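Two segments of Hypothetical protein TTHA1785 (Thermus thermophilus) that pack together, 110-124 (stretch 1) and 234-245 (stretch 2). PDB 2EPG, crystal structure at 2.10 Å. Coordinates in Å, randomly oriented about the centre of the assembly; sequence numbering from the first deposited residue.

Stretch 1, residues 110-124: GVRLLASHLTLEDLL
Stretch 2 234-245: FGLFKGQVTVLI

An antiparallel pair can keep backbone hydrogen bonds through a beta bulge, and side chains can add further bonds there. The contact between residues 110-124 and 234-245 of TTHA1785 is a compact example. Strand 110-116 runs at 166° to strand 240-245, with an axial approach of 4.7 Å; the chain of stretch 1 then turns a corner at His117, pairs again at 118-119 and enters a helix at Leu120.

Stretch 2 begins as its chain leaves a helix. Gly235 closes that helix in a Schellman motif, with phi/psi of 73/37°, and its carbonyl O accepts a hydrogen bond from Gln240 NE2 at 3.1 Å. Leu236 (m, t) is extended, as is Phe237, whose chi1 is p and chi2 91°. The Phe237 ring lies beside the corner of stretch 1: Thr119 CG2 meets its edge, 3.8 Å from Phe237 CE1.

Phe237 to Gln240 form a type II turn. Lys238 extends its all-t side chain out of reach of stretch 1, while Gly239, at 89/-11°, has backbone angles that call for glycine. Its carbonyl serves the start of the opposing helix: Leu120 N donates to Gly239 O at 2.8 Å, and Thr119 CA makes a CA-H...O contact with the same Gly239 O at 3.2 Å. Thr119, with chi1 p, occupies the N-cap position.

Gln240 opens the strand opposite Thr119, their CA atoms 4.5 Å apart and their side chains diverging. Although its CA-to-CB bond points away, the side chain (t, t, chi3 27°) brings its amide back, so that Gln240 NE2 also donates to Ser116 O at 3.0 Å. Phe237 N donates to Gln240 OE1 at 3.0 Å, so one amide ties together the turn, the helix exit and stretch 1.

Val241 (t) points toward stretch 1 and has the largest covered area in the contact. Its CG2 lies 4.1 Å from Leu118 CB and 4.0 Å from Leu123 CB, joining strand to helix. Val241 N donates to Leu118 O at 2.8 Å, whereas Val241 O receives both Ser116 N (3.1 Å) and Ser116 OG (2.9 Å). Between the Thr119-Gln240 and Ala115-Thr242 pairs the register shifts by two, a beta bulge; Ser116, chi1 p, helps bridge it, its OG also accepting from Leu118 N at 3.2 Å.

Beyond the bulge the ladder is regular. Thr242 (p) faces Ala115 in a non-hydrogen-bonded pair, CA to CA 4.7 Å. Val243 (t) pairs with Leu114 (m, t) through Leu114 N to Val243 O at 2.8 Å and Val243 N to Leu114 O at 3.0 Å. Leu244 (t, t) opposes Leu113 (t, p) without such bonds; Leu113 CD1 lies 4.0 Å from Leu244 CB, and Val111 CG1 lies 3.6 Å from Leu244 CG. Ile245 (m, t) completes the alternation with Arg112: Ile245 N to Arg112 O is 2.8 Å, and Arg112 N to Ile245 O is 2.9 Å. Leu113, Ala115, Thr242 and Leu244 thus share one face, Arg112, Leu114, Val243 and Ile245 the other.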

# COMPACT_ATOMS: atom_id res chain seq x y z
N GLY A 110 1.39 3.09 2.77
CA GLY A 110 0.09 2.64 2.33
C GLY A 110 -0.95 3.73 2.28
O GLY A 110 -0.62 4.92 2.34
N VAL A 111 -2.21 3.33 2.22
CA VAL A 111 -3.30 4.28 2.10
C VAL A 111 -4.49 3.98 2.99
O VAL A 111 -4.89 2.83 3.13
CB VAL A 111 -3.82 4.30 0.64
CG1 VAL A 111 -4.82 5.42 0.46
CG2 VAL A 111 -2.65 4.43 -0.34
N ARG A 112 -5.05 5.02 3.59
CA ARG A 112 -6.26 4.86 4.38
C ARG A 112 -7.28 5.82 3.78
O ARG A 112 -6.95 6.98 3.47
CB ARG A 112 -6.05 5.22 5.85
CG ARG A 112 -7.39 5.27 6.60
CD ARG A 112 -7.28 5.39 8.12
NE ARG A 112 -6.65 4.25 8.78
CZ ARG A 112 -6.86 3.94 10.05
NH1 ARG A 112 -6.25 2.90 10.62
NH2 ARG A 112 -7.72 4.64 10.76
N LEU A 113 -8.51 5.34 3.59
CA LEU A 113 -9.57 6.19 3.08
C LEU A 113 -10.70 6.28 4.10
O LEU A 113 -11.27 5.26 4.51
CB LEU A 113 -10.13 5.66 1.75
CG LEU A 113 -11.22 6.52 1.09
CD1 LEU A 113 -10.66 7.88 0.66
CD2 LEU A 113 -11.77 5.82 -0.14
N LEU A 114 -11.01 7.51 4.51
CA LEU A 114 -12.11 7.74 5.44
C LEU A 114 -13.29 8.19 4.56
O LEU A 114 -13.10 8.92 3.57
CB LEU A 114 -11.76 8.87 6.44
CG LEU A 114 -10.51 8.73 7.31
CD1 LEU A 114 -10.41 9.91 8.28
CD2 LEU A 114 -10.57 7.42 8.08
N ALA A 115 -14.50 7.75 4.90
CA ALA A 115 -15.71 8.10 4.17
C ALA A 115 -16.64 8.79 5.16
O ALA A 115 -16.91 8.25 6.23
CB ALA A 115 -16.37 6.84 3.62
N SER A 116 -17.16 9.97 4.81
CA SER A 116 -18.02 10.71 5.73
C SER A 116 -19.49 10.79 5.29
O SER A 116 -19.85 10.31 4.22
CB SER A 116 -17.51 12.13 5.87
OG SER A 116 -17.85 12.88 4.71
N HIS A 117 -20.32 11.38 6.16
CA HIS A 117 -21.74 11.59 5.87
C HIS A 117 -21.94 12.91 5.13
O HIS A 117 -23.04 13.21 4.68
CB HIS A 117 -22.56 11.66 7.16
CG HIS A 117 -22.76 10.35 7.83
ND1 HIS A 117 -23.02 10.23 9.18
CD2 HIS A 117 -22.76 9.08 7.34
CE1 HIS A 117 -23.17 8.96 9.49
NE2 HIS A 117 -23.02 8.24 8.39
N LEU A 118 -20.88 13.71 5.01
CA LEU A 118 -20.96 15.01 4.37
C LEU A 118 -20.91 15.00 2.85
O LEU A 118 -20.29 14.14 2.23
CB LEU A 118 -19.86 15.92 4.90
CG LEU A 118 -19.95 16.24 6.40
CD1 LEU A 118 -18.62 16.73 6.94
CD2 LEU A 118 -21.04 17.28 6.61
N THR A 119 -21.56 15.98 2.24
CA THR A 119 -21.57 16.09 0.80
C THR A 119 -20.75 17.32 0.46
O THR A 119 -20.49 18.15 1.33
CB THR A 119 -23.01 16.23 0.27
OG1 THR A 119 -23.57 17.48 0.71
CG2 THR A 119 -23.86 15.08 0.79
N LEU A 120 -20.34 17.43 -0.79
CA LEU A 120 -19.55 18.56 -1.23
C LEU A 120 -20.18 19.89 -0.77
O LEU A 120 -19.49 20.76 -0.23
CB LEU A 120 -19.45 18.53 -2.75
CG LEU A 120 -18.13 18.85 -3.45
CD1 LEU A 120 -18.45 19.39 -4.83
CD2 LEU A 120 -17.30 19.87 -2.67
N GLU A 121 -21.48 20.03 -0.99
CA GLU A 121 -22.20 21.25 -0.62
C GLU A 121 -22.01 21.65 0.84
O GLU A 121 -21.93 22.84 1.16
CB GLU A 121 -23.70 21.10 -0.92
CG GLU A 121 -24.06 20.91 -2.40
CD GLU A 121 -23.76 19.51 -2.93
OE1 GLU A 121 -23.80 18.55 -2.13
OE2 GLU A 121 -23.50 19.37 -4.14
N ASP A 122 -21.94 20.65 1.71
CA ASP A 122 -21.77 20.88 3.14
C ASP A 122 -20.37 21.32 3.51
O ASP A 122 -20.18 22.04 4.49
CB ASP A 122 -22.07 19.60 3.92
CG ASP A 122 -23.48 19.10 3.72
OD1 ASP A 122 -23.69 17.87 3.86
OD2 ASP A 122 -24.38 19.94 3.45
N LEU A 123 -19.40 20.90 2.72
CA LEU A 123 -18.00 21.19 3.02
C LEU A 123 -17.42 22.49 2.48
O LEU A 123 -16.73 23.22 3.20
CB LEU A 123 -17.14 20.04 2.53
CG LEU A 123 -15.69 20.13 2.98
CD1 LEU A 123 -15.60 19.41 4.31
CD2 LEU A 123 -14.76 19.49 1.97
N LEU A 124 -17.67 22.75 1.21
CA LEU A 124 -17.15 23.91 0.52
C LEU A 124 -17.14 25.22 1.32
O LEU A 124 -16.13 25.90 1.37
CB LEU A 124 -17.91 24.10 -0.80
CG LEU A 124 -17.07 24.06 -2.07
CD1 LEU A 124 -15.97 23.02 -1.95
CD2 LEU A 124 -17.96 23.77 -3.27
N PHE A 234 -19.62 -0.50 0.00
CA PHE A 234 -18.50 0.24 0.59
C PHE A 234 -18.96 1.55 1.24
O PHE A 234 -18.15 2.26 1.83
CB PHE A 234 -17.43 0.63 -0.46
CG PHE A 234 -16.63 -0.53 -0.99
CD1 PHE A 234 -16.74 -1.81 -0.43
CD2 PHE A 234 -15.78 -0.34 -2.08
CE1 PHE A 234 -16.03 -2.88 -0.95
CE2 PHE A 234 -15.06 -1.41 -2.62
CZ PHE A 234 -15.18 -2.69 -2.05
N GLY A 235 -20.25 1.87 1.10
CA GLY A 235 -20.76 3.10 1.69
C GLY A 235 -20.30 4.34 0.95
O GLY A 235 -20.00 5.37 1.57
N LEU A 236 -20.21 4.25 -0.38
CA LEU A 236 -19.78 5.38 -1.20
C LEU A 236 -20.95 5.94 -2.03
O LEU A 236 -21.82 5.18 -2.46
CB LEU A 236 -18.68 4.94 -2.17
CG LEU A 236 -17.26 4.76 -1.62
CD1 LEU A 236 -16.35 4.13 -2.69
CD2 LEU A 236 -16.72 6.14 -1.18
N PHE A 237 -20.99 7.25 -2.21
CA PHE A 237 -22.02 7.89 -3.04
C PHE A 237 -21.46 9.17 -3.66
O PHE A 237 -20.58 9.81 -3.09
CB PHE A 237 -23.31 8.17 -2.23
CG PHE A 237 -23.14 9.16 -1.11
CD1 PHE A 237 -23.36 10.52 -1.32
CD2 PHE A 237 -22.82 8.72 0.17
CE1 PHE A 237 -23.26 11.43 -0.27
CE2 PHE A 237 -22.72 9.62 1.23
CZ PHE A 237 -22.94 10.98 1.01
N LYS A 238 -21.96 9.53 -4.83
CA LYS A 238 -21.48 10.70 -5.54
C LYS A 238 -21.72 11.97 -4.72
O LYS A 238 -22.77 12.13 -4.10
CB LYS A 238 -22.16 10.79 -6.91
CG LYS A 238 -21.67 11.95 -7.79
CD LYS A 238 -22.20 11.78 -9.20
CE LYS A 238 -21.90 13.00 -10.05
NZ LYS A 238 -22.36 12.76 -11.44
N GLY A 239 -20.72 12.85 -4.70
CA GLY A 239 -20.84 14.07 -3.94
C GLY A 239 -20.36 13.87 -2.51
O GLY A 239 -20.18 14.83 -1.77
N GLN A 240 -20.15 12.63 -2.12
CA GLN A 240 -19.69 12.34 -0.77
C GLN A 240 -18.25 12.80 -0.50
O GLN A 240 -17.36 12.65 -1.34
CB GLN A 240 -19.83 10.85 -0.50
CG GLN A 240 -19.28 10.40 0.84
CD GLN A 240 -19.18 8.90 0.89
OE1 GLN A 240 -19.04 8.26 -0.15
NE2 GLN A 240 -19.24 8.33 2.09
N VAL A 241 -18.03 13.35 0.69
CA VAL A 241 -16.70 13.83 1.10
C VAL A 241 -15.84 12.68 1.66
O VAL A 241 -16.30 11.90 2.50
CB VAL A 241 -16.83 14.94 2.19
CG1 VAL A 241 -15.46 15.29 2.76
CG2 VAL A 241 -17.44 16.20 1.60
N THR A 242 -14.61 12.56 1.19
CA THR A 242 -13.71 11.52 1.70
C THR A 242 -12.36 12.15 2.03
O THR A 242 -12.07 13.29 1.64
CB THR A 242 -13.48 10.36 0.68
OG1 THR A 242 -12.82 10.87 -0.49
CG2 THR A 242 -14.81 9.73 0.25
N VAL A 243 -11.56 11.42 2.78
CA VAL A 243 -10.23 11.87 3.15
C VAL A 243 -9.27 10.70 2.91
O VAL A 243 -9.44 9.62 3.47
CB VAL A 243 -10.19 12.30 4.63
CG1 VAL A 243 -8.79 12.82 4.99
CG2 VAL A 243 -11.26 13.38 4.89
N LEU A 244 -8.27 10.92 2.07
CA LEU A 244 -7.30 9.88 1.75
C LEU A 244 -5.95 10.22 2.39
O LEU A 244 -5.40 11.29 2.17
CB LEU A 244 -7.16 9.73 0.23
CG LEU A 244 -6.32 8.55 -0.29
CD1 LEU A 244 -6.82 8.09 -1.68
CD2 LEU A 244 -4.86 8.96 -0.35
N ILE A 245 -5.45 9.28 3.20
CA ILE A 245 -4.17 9.43 3.91
C ILE A 245 -3.13 8.50 3.28
O ILE A 245 -3.31 7.28 3.23
CB ILE A 245 -4.34 9.05 5.40
CG1 ILE A 245 -5.40 9.94 6.05
CG2 ILE A 245 -3.00 9.17 6.13
CD1 ILE A 245 -5.95 9.38 7.39